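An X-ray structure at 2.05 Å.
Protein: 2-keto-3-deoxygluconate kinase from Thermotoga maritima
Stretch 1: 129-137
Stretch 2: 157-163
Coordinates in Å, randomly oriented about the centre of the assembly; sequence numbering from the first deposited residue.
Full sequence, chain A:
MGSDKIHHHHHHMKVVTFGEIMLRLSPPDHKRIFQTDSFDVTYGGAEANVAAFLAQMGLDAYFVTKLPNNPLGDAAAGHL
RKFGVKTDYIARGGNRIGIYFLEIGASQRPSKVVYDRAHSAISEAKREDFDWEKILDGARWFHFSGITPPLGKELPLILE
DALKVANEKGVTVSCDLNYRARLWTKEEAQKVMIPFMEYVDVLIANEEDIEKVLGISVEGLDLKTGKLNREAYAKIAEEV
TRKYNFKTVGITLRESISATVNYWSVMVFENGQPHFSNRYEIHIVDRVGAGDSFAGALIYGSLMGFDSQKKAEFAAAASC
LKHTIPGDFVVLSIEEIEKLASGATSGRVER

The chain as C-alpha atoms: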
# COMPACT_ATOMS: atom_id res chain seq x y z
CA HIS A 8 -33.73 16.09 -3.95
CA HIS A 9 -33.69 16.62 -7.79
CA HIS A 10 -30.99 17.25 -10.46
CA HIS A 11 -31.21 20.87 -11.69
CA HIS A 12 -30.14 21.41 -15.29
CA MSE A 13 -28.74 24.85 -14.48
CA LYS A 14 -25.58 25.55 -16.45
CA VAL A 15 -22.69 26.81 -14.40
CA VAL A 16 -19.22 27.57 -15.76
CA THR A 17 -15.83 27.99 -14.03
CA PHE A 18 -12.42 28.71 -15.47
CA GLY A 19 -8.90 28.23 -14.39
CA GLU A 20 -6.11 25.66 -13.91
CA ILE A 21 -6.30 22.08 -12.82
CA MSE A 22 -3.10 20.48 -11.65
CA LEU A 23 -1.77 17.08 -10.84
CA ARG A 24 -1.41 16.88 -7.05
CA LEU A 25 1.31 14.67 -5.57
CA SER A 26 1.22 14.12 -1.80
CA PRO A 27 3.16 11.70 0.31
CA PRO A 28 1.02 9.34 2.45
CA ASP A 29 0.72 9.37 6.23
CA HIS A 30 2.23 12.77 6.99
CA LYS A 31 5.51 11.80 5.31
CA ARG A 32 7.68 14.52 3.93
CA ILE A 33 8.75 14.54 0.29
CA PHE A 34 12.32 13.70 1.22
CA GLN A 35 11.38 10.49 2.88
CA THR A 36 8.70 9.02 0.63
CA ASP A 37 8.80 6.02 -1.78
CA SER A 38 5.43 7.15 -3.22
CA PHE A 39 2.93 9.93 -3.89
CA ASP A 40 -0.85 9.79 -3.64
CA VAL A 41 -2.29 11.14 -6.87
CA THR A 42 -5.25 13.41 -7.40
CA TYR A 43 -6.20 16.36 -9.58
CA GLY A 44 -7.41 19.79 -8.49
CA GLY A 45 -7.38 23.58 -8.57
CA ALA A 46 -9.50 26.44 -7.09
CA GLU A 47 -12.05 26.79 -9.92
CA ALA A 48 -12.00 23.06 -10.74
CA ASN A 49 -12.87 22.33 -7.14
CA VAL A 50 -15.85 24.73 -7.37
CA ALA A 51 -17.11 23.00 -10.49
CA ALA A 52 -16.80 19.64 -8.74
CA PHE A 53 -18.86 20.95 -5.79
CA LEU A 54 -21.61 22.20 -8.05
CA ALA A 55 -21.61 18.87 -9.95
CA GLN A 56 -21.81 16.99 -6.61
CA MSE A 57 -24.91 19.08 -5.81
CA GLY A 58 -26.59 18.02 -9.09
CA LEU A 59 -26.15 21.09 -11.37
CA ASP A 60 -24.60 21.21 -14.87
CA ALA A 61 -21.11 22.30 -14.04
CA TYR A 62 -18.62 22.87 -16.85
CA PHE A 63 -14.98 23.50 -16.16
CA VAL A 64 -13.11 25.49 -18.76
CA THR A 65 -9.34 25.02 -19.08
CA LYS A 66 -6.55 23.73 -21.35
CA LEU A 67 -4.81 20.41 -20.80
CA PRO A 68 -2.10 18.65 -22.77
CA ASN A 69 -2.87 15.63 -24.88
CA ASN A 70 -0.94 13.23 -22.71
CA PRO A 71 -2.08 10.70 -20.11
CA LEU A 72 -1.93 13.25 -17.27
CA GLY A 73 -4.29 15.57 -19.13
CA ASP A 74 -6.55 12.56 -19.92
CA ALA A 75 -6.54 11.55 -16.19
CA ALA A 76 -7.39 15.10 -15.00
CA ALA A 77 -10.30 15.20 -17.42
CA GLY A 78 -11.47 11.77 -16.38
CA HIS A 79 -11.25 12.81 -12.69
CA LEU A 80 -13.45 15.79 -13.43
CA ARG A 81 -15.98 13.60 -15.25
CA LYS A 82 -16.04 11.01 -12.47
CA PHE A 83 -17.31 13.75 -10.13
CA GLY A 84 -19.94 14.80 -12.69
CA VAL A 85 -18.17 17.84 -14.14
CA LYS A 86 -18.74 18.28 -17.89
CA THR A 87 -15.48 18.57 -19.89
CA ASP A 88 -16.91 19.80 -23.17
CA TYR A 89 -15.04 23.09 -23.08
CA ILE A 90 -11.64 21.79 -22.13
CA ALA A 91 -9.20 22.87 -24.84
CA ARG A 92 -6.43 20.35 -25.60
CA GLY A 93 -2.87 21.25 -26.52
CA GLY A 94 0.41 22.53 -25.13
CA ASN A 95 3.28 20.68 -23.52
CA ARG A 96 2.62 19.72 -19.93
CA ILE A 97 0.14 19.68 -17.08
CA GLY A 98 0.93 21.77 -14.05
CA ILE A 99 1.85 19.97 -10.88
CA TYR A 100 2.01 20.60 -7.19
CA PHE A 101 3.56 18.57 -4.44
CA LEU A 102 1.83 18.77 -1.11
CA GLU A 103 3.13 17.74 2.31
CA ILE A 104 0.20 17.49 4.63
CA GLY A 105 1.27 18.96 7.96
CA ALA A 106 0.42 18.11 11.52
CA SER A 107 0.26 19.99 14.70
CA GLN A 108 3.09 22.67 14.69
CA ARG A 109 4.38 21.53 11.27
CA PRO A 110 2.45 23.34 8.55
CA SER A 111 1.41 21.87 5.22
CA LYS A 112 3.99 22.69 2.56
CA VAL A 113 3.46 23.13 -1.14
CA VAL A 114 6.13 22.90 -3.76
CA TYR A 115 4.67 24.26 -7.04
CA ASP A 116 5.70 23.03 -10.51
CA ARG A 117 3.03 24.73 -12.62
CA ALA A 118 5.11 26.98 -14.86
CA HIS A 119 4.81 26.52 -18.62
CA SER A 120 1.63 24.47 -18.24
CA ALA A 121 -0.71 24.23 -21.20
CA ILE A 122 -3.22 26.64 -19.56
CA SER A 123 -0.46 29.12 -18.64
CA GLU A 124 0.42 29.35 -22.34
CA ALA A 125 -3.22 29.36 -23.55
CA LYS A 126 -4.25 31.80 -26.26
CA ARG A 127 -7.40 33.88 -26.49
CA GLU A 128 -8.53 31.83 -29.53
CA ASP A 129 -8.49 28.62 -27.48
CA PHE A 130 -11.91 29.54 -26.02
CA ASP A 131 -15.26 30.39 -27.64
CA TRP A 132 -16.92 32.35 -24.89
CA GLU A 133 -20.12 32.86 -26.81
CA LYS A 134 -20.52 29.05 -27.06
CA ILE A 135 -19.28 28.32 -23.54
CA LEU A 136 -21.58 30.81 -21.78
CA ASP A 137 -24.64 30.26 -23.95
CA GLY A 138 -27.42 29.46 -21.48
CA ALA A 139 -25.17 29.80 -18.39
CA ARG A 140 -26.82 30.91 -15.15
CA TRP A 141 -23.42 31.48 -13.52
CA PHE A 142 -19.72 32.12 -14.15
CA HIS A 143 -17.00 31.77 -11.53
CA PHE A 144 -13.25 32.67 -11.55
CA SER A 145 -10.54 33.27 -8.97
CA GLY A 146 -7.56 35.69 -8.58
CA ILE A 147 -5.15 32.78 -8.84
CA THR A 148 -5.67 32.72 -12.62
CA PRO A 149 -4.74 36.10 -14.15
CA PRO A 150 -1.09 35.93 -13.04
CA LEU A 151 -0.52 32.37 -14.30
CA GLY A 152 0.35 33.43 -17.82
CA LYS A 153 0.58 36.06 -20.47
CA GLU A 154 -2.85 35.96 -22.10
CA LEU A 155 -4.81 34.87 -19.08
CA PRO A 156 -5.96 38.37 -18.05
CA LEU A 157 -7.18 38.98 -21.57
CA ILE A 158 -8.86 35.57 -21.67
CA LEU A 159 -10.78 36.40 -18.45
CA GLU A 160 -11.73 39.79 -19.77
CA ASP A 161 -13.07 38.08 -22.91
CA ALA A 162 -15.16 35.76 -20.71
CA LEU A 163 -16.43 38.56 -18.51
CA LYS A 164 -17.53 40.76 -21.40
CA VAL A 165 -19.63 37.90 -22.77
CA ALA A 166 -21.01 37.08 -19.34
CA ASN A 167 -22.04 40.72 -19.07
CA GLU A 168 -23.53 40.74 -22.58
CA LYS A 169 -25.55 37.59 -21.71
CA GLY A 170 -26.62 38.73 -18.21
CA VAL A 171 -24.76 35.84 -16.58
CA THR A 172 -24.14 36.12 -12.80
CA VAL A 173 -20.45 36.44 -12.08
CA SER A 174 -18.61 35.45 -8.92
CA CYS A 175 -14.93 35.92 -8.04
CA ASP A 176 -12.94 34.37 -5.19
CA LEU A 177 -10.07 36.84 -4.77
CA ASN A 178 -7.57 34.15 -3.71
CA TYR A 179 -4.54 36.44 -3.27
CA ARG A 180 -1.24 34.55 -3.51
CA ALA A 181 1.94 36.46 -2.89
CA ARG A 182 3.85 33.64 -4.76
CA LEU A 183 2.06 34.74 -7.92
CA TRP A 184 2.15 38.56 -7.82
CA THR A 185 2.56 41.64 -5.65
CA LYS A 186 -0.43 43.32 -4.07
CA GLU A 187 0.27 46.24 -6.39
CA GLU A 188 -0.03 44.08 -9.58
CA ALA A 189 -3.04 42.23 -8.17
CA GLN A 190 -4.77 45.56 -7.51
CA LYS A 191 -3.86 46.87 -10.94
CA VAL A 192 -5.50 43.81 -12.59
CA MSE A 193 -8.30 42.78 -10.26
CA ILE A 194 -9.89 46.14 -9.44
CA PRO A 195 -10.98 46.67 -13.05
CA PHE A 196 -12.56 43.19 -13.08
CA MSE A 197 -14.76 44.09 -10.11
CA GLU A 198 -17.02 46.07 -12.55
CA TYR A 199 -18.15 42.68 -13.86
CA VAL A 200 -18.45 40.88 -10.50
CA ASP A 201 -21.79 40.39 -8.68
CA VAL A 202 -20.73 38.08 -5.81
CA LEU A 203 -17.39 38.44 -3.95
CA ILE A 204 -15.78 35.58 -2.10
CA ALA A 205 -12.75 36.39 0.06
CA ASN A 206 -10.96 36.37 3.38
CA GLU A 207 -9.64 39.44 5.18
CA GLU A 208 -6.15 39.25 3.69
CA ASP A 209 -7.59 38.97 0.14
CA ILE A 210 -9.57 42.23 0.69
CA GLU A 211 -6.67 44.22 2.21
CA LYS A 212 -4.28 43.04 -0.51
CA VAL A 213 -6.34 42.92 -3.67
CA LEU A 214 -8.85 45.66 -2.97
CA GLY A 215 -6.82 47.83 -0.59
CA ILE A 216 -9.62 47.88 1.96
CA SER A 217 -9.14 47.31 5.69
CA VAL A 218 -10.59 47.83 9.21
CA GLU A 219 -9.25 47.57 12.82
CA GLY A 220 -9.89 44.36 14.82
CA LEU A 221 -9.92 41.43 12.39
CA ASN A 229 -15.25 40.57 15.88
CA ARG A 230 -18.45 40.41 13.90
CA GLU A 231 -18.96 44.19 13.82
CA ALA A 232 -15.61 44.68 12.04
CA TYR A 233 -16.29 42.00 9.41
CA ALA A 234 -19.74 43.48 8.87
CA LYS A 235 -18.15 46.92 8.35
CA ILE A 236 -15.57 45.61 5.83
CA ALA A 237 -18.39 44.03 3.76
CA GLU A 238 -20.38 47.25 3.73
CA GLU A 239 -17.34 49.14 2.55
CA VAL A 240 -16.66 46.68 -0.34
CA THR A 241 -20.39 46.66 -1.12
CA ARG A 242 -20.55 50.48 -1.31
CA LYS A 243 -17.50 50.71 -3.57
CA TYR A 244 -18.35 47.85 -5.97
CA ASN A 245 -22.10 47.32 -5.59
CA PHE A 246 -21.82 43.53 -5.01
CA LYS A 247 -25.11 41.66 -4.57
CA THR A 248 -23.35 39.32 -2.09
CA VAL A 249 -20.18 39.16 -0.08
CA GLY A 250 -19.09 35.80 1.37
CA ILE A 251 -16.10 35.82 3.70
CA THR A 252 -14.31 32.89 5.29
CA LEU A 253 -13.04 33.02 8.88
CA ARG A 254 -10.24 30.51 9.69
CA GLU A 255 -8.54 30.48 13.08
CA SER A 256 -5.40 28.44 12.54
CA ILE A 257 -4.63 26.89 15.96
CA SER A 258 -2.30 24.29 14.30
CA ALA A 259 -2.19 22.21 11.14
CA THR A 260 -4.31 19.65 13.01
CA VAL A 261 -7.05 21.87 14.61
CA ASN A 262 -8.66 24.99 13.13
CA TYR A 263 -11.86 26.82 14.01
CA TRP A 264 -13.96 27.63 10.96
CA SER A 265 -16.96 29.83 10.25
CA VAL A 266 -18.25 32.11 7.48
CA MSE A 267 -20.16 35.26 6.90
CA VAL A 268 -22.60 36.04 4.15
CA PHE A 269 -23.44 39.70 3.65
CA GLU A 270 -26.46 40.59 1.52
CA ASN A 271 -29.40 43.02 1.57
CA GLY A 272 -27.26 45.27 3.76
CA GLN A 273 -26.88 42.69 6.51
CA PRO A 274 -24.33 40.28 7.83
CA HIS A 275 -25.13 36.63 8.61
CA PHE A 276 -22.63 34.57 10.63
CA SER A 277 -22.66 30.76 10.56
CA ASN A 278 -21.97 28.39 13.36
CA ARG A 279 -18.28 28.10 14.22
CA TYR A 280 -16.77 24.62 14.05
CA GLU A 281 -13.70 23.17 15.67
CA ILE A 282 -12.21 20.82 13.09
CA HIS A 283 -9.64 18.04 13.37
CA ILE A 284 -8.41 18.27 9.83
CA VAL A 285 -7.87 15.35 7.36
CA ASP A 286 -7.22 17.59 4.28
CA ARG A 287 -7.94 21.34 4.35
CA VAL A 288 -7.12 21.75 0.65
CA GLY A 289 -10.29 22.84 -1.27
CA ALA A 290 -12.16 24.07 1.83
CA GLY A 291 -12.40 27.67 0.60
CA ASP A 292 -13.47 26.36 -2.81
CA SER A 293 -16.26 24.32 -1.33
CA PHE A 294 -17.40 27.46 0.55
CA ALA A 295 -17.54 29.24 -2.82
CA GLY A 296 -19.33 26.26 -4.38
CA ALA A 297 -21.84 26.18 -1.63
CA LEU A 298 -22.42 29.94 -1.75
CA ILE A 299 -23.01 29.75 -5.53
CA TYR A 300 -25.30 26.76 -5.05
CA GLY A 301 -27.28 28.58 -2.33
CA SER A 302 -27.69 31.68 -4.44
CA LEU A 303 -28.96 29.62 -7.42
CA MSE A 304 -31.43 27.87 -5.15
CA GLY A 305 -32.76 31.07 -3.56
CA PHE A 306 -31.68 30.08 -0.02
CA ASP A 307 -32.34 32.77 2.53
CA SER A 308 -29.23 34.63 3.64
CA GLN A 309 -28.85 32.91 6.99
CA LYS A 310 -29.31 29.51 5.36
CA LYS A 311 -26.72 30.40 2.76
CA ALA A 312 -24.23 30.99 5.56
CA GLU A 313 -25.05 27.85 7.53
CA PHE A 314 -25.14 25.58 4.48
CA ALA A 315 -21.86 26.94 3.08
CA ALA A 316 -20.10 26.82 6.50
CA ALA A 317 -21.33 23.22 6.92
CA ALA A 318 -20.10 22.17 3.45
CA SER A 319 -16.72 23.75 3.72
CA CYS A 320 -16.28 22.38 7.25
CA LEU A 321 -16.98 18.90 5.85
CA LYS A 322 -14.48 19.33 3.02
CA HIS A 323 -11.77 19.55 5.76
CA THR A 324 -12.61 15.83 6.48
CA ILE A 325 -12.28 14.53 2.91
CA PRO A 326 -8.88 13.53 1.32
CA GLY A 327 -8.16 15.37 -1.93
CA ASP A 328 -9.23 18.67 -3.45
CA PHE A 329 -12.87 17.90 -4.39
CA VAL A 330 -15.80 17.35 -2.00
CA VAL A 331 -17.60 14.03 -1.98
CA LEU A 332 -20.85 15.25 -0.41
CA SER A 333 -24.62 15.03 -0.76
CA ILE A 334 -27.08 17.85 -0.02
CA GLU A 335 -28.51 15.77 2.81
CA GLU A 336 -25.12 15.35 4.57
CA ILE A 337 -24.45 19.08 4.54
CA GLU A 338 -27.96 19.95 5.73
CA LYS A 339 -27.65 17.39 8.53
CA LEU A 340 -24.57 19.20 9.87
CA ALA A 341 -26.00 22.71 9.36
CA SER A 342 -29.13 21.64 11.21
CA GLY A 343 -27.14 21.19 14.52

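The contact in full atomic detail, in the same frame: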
# COMPACT_ATOMS: atom_id res chain seq x y z
N ASP A 129 -8.24 29.98 -28.00
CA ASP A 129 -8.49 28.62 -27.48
C ASP A 129 -9.89 28.42 -26.96
O ASP A 129 -10.30 27.28 -26.82
CB ASP A 129 -7.44 28.25 -26.41
CG ASP A 129 -6.03 28.07 -27.01
OD1 ASP A 129 -5.93 27.84 -28.21
OD2 ASP A 129 -5.01 28.16 -26.29
N PHE A 130 -10.62 29.53 -26.72
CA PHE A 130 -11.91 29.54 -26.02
C PHE A 130 -12.96 30.40 -26.72
O PHE A 130 -12.72 31.57 -27.01
CB PHE A 130 -11.75 30.09 -24.59
CG PHE A 130 -10.70 29.41 -23.82
CD1 PHE A 130 -10.90 28.10 -23.34
CD2 PHE A 130 -9.48 30.03 -23.58
CE1 PHE A 130 -9.90 27.42 -22.63
CE2 PHE A 130 -8.47 29.36 -22.87
CZ PHE A 130 -8.68 28.04 -22.40
N ASP A 131 -14.13 29.79 -26.95
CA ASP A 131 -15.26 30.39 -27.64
C ASP A 131 -16.27 30.74 -26.58
O ASP A 131 -17.09 29.90 -26.20
CB ASP A 131 -15.85 29.39 -28.64
CG ASP A 131 -16.89 30.02 -29.54
OD1 ASP A 131 -17.34 31.15 -29.25
OD2 ASP A 131 -17.25 29.37 -30.55
N TRP A 132 -16.19 31.97 -26.09
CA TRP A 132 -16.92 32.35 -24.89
C TRP A 132 -18.39 32.47 -25.15
O TRP A 132 -19.19 32.17 -24.27
CB TRP A 132 -16.35 33.63 -24.27
CG TRP A 132 -15.01 33.36 -23.64
CD1 TRP A 132 -13.79 33.80 -24.08
CD2 TRP A 132 -14.75 32.56 -22.49
NE1 TRP A 132 -12.79 33.32 -23.25
CE2 TRP A 132 -13.36 32.54 -22.28
CE3 TRP A 132 -15.57 31.83 -21.60
CZ2 TRP A 132 -12.77 31.88 -21.21
CZ3 TRP A 132 -14.98 31.17 -20.55
CH2 TRP A 132 -13.60 31.20 -20.36
N GLU A 133 -18.74 32.84 -26.37
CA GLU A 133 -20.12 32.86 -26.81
C GLU A 133 -20.76 31.49 -26.77
O GLU A 133 -21.94 31.40 -26.53
CB GLU A 133 -20.22 33.42 -28.25
CG GLU A 133 -19.87 34.89 -28.39
CD GLU A 133 -20.94 35.81 -27.77
OE1 GLU A 133 -22.04 35.31 -27.45
OE2 GLU A 133 -20.66 37.02 -27.60
N LYS A 134 -20.00 30.44 -27.09
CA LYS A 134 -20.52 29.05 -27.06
C LYS A 134 -20.56 28.53 -25.61
O LYS A 134 -21.58 28.03 -25.12
CB LYS A 134 -19.64 28.16 -27.97
CG LYS A 134 -19.99 26.67 -28.05
N ILE A 135 -19.44 28.70 -24.92
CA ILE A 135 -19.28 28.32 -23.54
C ILE A 135 -20.40 28.87 -22.65
O ILE A 135 -21.01 28.12 -21.87
CB ILE A 135 -17.89 28.77 -23.00
CG1 ILE A 135 -16.76 27.96 -23.62
CG2 ILE A 135 -17.79 28.65 -21.45
CD1 ILE A 135 -15.36 28.64 -23.47
N LEU A 136 -20.67 30.17 -22.73
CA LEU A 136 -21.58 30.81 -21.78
C LEU A 136 -23.03 30.86 -22.26
O LEU A 136 -23.91 31.30 -21.52
CB LEU A 136 -21.08 32.20 -21.38
CG LEU A 136 -19.76 32.22 -20.61
CD1 LEU A 136 -19.13 33.62 -20.62
CD2 LEU A 136 -19.95 31.76 -19.19
N ASP A 137 -23.27 30.36 -23.47
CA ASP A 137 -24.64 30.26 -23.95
C ASP A 137 -25.45 29.49 -22.91
O ASP A 137 -25.10 28.37 -22.52
CB ASP A 137 -24.71 29.59 -25.31
CG ASP A 137 -26.11 29.70 -25.94
OD1 ASP A 137 -26.53 30.85 -26.23
OD2 ASP A 137 -26.79 28.66 -26.12
N LEU A 157 -6.36 38.69 -20.42
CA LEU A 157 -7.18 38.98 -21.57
C LEU A 157 -8.23 37.91 -21.79
O LEU A 157 -9.34 38.23 -22.19
CB LEU A 157 -6.32 39.16 -22.82
CG LEU A 157 -5.38 40.37 -22.87
CD1 LEU A 157 -4.77 40.50 -24.27
CD2 LEU A 157 -6.07 41.69 -22.52
N ILE A 158 -7.89 36.65 -21.58
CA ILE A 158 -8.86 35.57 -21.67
C ILE A 158 -10.03 35.74 -20.68
O ILE A 158 -11.19 35.51 -21.04
CB ILE A 158 -8.21 34.19 -21.45
CG1 ILE A 158 -7.23 33.89 -22.57
CG2 ILE A 158 -9.31 33.11 -21.40
CD1 ILE A 158 -6.26 32.76 -22.33
N LEU A 159 -9.72 36.14 -19.44
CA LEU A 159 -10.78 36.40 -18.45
C LEU A 159 -11.64 37.57 -18.83
O LEU A 159 -12.85 37.54 -18.65
CB LEU A 159 -10.24 36.62 -17.04
CG LEU A 159 -10.31 35.31 -16.28
CD1 LEU A 159 -9.36 35.29 -15.06
CD2 LEU A 159 -11.80 35.06 -15.92
N GLU A 160 -10.99 38.62 -19.33
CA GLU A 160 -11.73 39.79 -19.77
C GLU A 160 -12.68 39.45 -20.90
O GLU A 160 -13.80 39.96 -20.93
CB GLU A 160 -10.80 40.92 -20.21
CG GLU A 160 -11.51 42.26 -20.23
CD GLU A 160 -10.59 43.43 -20.51
OE1 GLU A 160 -11.07 44.57 -20.41
OE2 GLU A 160 -9.40 43.21 -20.83
N ASP A 161 -12.22 38.61 -21.83
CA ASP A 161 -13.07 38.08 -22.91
C ASP A 161 -14.29 37.40 -22.30
O ASP A 161 -15.41 37.69 -22.69
CB ASP A 161 -12.37 37.03 -23.78
CG ASP A 161 -11.32 37.62 -24.73
OD1 ASP A 161 -11.36 38.83 -25.02
OD2 ASP A 161 -10.43 36.86 -25.17
N ALA A 162 -14.05 36.49 -21.36
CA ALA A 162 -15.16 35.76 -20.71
C ALA A 162 -16.14 36.70 -20.00
O ALA A 162 -17.36 36.51 -20.02
CB ALA A 162 -14.62 34.71 -19.69
N LEU A 163 -15.61 37.72 -19.36
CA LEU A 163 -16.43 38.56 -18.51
C LEU A 163 -17.30 39.52 -19.34
O LEU A 163 -18.41 39.89 -18.97
CB LEU A 163 -15.53 39.35 -17.58
CG LEU A 163 -14.87 38.59 -16.44
CD1 LEU A 163 -13.77 39.43 -15.77
CD2 LEU A 163 -15.94 38.18 -15.45
O HOH W 1 -10.51 34.05 -24.80

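Residues 157-163 lie within a longer helix, held by regular i to i+4 bonds such as Ala162 N to Ile158 O at 3.0 Å. Against it packs a loop leading into a short helix at 132-135. Asp131 is the N-cap, and its carbonyl O accepts a 2.9 Å bond from Ile135 N. The closest pair of CA atoms is Trp132 CA and Ala162 CA, 5.7 Å apart; the single methyl of Ala162 fills the gap, its CB 3.5 Å from Trp132 CD2, so there is little room beyond it.

Trp132 dominates the contact. Its CA-to-CB bond points toward the long helix, and with chi1 in the m well the indole lies against that helix. The methyl of Ala162 sits almost exactly on the normal of the six-membered ring, with CB 3.4 Å from its centroid, a CH-pi contact. Ile158 extends the apolar surface: its CG2 is 3.7 Å from Trp132 CZ2 and 3.8 Å from Phe130 CD2, so one branched side chain touches two aromatic rings. Leu136, whose CA-to-CB bond also points toward the helix, brings CD1 to 3.4 Å from Ala162 O; it is a packing contact in which a buried aliphatic side chain covers part of the helix backbone.

No direct hydrogen bond crosses the interface; Trp132 NE1 lies 3.5 Å from Ile158 O, but the angle is poor. Instead, a water bridges the stretches: the water O lies 2.9 Å from Trp132 NE1, from which it accepts, and 2.8 Å from Asp161 OD2, to which it donates, so the water satisfies the NH of the buried Trp132, and the carboxylate of partly exposed Asp161 accepts from that water and links it to the helix.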